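Local coordinates for MGS-M5 (Unidentified, PDB 4Q3N), which probably interconverts L-lactate and pyruvate, using NAD(H) as a Rossmann-fold lactate dehydrogenase, at residues Gln159-Ile163 against Met201-Ser205. Numbering follows the deposited sequence.
Sequences QYIHI and MDEIS. With NA (sodium ion), chain B.
I161, the last residue of helix 147-161, meets M201 and I204 with one branch of its side chain. CB of I161 already lies against the sulfur, 3.9 Å from SD of M201. From there CG2 touches two partners, CG2 of I204 at 3.7 Å and SD of M201 at 3.8 Å. The M201 chain crosses that of I161 at about a right angle, and its bend at chi3 (84°) brings CE within 3.9 Å of the carbonyl O of I161. CG1 of I204 is anti to the backbone N (chi1 -167°), which carries CD1 to CB of Y160, 3.9 Å away.

Carbonyl oxygens lie against carbon beside this apolar patch. The carbonyl O of E203 lies at the edge of the Y160 ring and in its plane, 3.5 Å from CD2, while CB of E203 packs on the carbonyl O of Y160. Beyond it, a water joins the two sides by donating to OE2 of E203 and bonding to ND1 of H162.

M201 to I204 is a type I turn closed by a weak hydrogen bond from I204 N to M201 O, an oxygen that also binds the sodium ion, together with I204 O, I198 O and three waters. The turn lies between helix 194-200, which supplies I198, and helix 206-227. In the C-terminal domain it packs on the end of helix 147-161, with I161 also touching V189 of strand 188-189, Y160 lying on D208 and I212 of helix 206-227, and M201 packing on H284 of the second subunit.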
loop_
_atom_site.group_PDB
_atom_site.type_symbol
_atom_site.label_atom_id
_atom_site.label_comp_id
_atom_site.label_asym_id
_atom_site.label_seq_id
_atom_site.Cartn_x
_atom_site.Cartn_y
_atom_site.Cartn_z
ATOM N N GLN A 159 10.705 18.385 -13.028
ATOM C CA GLN A 159 11.803 18.108 -13.914
ATOM C C GLN A 159 12.841 19.241 -13.957
ATOM O O GLN A 159 13.998 18.987 -14.304
ATOM C CB GLN A 159 11.284 17.799 -15.362
ATOM C CG GLN A 159 10.424 16.552 -15.430
ATOM C CD GLN A 159 11.034 15.350 -14.729
ATOM O OE1 GLN A 159 11.851 14.655 -15.312
ATOM N NE2 GLN A 159 10.611 15.080 -13.473
ATOM N N TYR A 160 12.443 20.483 -13.695
ATOM C CA TYR A 160 13.440 21.571 -13.599
ATOM C C TYR A 160 14.221 21.507 -12.260
ATOM O O TYR A 160 15.446 21.605 -12.222
ATOM C CB TYR A 160 12.776 22.970 -13.690
ATOM C CG TYR A 160 12.443 23.312 -15.124
ATOM C CD1 TYR A 160 11.295 22.811 -15.707
ATOM C CD2 TYR A 160 13.300 24.113 -15.895
ATOM C CE1 TYR A 160 10.987 23.084 -17.050
ATOM C CE2 TYR A 160 13.009 24.364 -17.255
ATOM C CZ TYR A 160 11.837 23.858 -17.797
ATOM O OH TYR A 160 11.483 24.112 -19.112
ATOM N N ILE A 161 13.495 21.367 -11.167
ATOM C CA ILE A 161 14.138 21.571 -9.855
ATOM C C ILE A 161 14.507 20.278 -9.144
ATOM O O ILE A 161 15.106 20.319 -8.057
ATOM C CB ILE A 161 13.235 22.409 -8.935
ATOM C CG1 ILE A 161 11.873 21.730 -8.741
ATOM C CG2 ILE A 161 12.980 23.800 -9.576
ATOM C CD1 ILE A 161 11.020 22.378 -7.634
ATOM N N HIS A 162 14.192 19.147 -9.765
ATOM C CA HIS A 162 14.572 17.820 -9.244
ATOM C C HIS A 162 14.091 17.651 -7.784
ATOM O O HIS A 162 14.874 17.255 -6.902
ATOM C CB HIS A 162 16.088 17.634 -9.334
ATOM C CG HIS A 162 16.615 17.909 -10.711
ATOM N ND1 HIS A 162 17.542 18.898 -10.976
ATOM C CD2 HIS A 162 16.279 17.371 -11.911
ATOM C CE1 HIS A 162 17.789 18.923 -12.280
ATOM N NE2 HIS A 162 17.034 18.009 -12.868
ATOM N N ILE A 163 12.819 17.959 -7.576
ATOM C CA ILE A 163 12.106 17.750 -6.280
ATOM C C ILE A 163 10.898 16.826 -6.576
ATOM O O ILE A 163 10.255 16.975 -7.626
ATOM C CB ILE A 163 11.593 19.110 -5.689
ATOM C CG1 ILE A 163 12.758 20.064 -5.399
ATOM C CG2 ILE A 163 10.635 18.893 -4.408
ATOM C CD1 ILE A 163 13.710 19.539 -4.335
ATOM N N MET A 201 17.407 28.920 -6.966
ATOM C CA MET A 201 17.856 27.826 -7.789
ATOM C C MET A 201 18.192 28.290 -9.203
ATOM O O MET A 201 17.323 28.798 -9.910
ATOM C CB MET A 201 16.760 26.730 -7.861
ATOM C CG MET A 201 16.347 26.200 -6.450
ATOM S SD MET A 201 15.399 24.701 -6.720
ATOM C CE MET A 201 16.805 23.579 -6.875
ATOM N N ASP A 202 19.415 28.037 -9.628
ATOM C CA ASP A 202 19.791 28.249 -11.032
ATOM C C ASP A 202 19.002 27.370 -11.976
ATOM O O ASP A 202 18.907 27.693 -13.155
ATOM C CB ASP A 202 21.260 27.983 -11.220
ATOM C CG ASP A 202 22.116 29.087 -10.601
ATOM O OD1 ASP A 202 21.598 30.220 -10.479
ATOM O OD2 ASP A 202 23.276 28.826 -10.213
ATOM N N GLU A 203 18.437 26.282 -11.440
ATOM C CA GLU A 203 17.658 25.301 -12.202
ATOM C C GLU A 203 16.355 25.832 -12.817
ATOM O O GLU A 203 15.802 25.200 -13.698
ATOM C CB GLU A 203 17.294 24.105 -11.309
ATOM C CG GLU A 203 18.468 23.180 -10.984
ATOM C CD GLU A 203 19.356 23.657 -9.804
ATOM O OE1 GLU A 203 19.164 24.775 -9.274
ATOM O OE2 GLU A 203 20.262 22.893 -9.417
ATOM N N ILE A 204 15.810 26.933 -12.306
ATOM C CA ILE A 204 14.515 27.405 -12.806
ATOM C C ILE A 204 14.489 28.940 -12.842
ATOM O O ILE A 204 14.947 29.616 -11.922
ATOM C CB ILE A 204 13.329 26.838 -11.996
ATOM C CG1 ILE A 204 12.003 27.088 -12.722
ATOM C CG2 ILE A 204 13.313 27.343 -10.518
ATOM C CD1 ILE A 204 10.870 26.091 -12.281
ATOM N N SER A 205 14.006 29.474 -13.967
ATOM C CA SER A 205 13.967 30.918 -14.170
ATOM C C SER A 205 12.559 31.367 -14.552
ATOM O O SER A 205 11.695 30.549 -14.873
ATOM C CB SER A 205 14.960 31.360 -15.271
ATOM O OG SER A 205 16.296 30.985 -14.987
HETATM NA NA NA B . 16.578 30.879 -11.006
HETATM O O HOH W 1 18.946 20.388 -8.612
HETATM O O HOH W 2 18.885 31.767 -9.957
HETATM O O HOH W 3 17.797 30.743 -13.101
HETATM O O HOH W 4 16.385 33.035 -11.891
#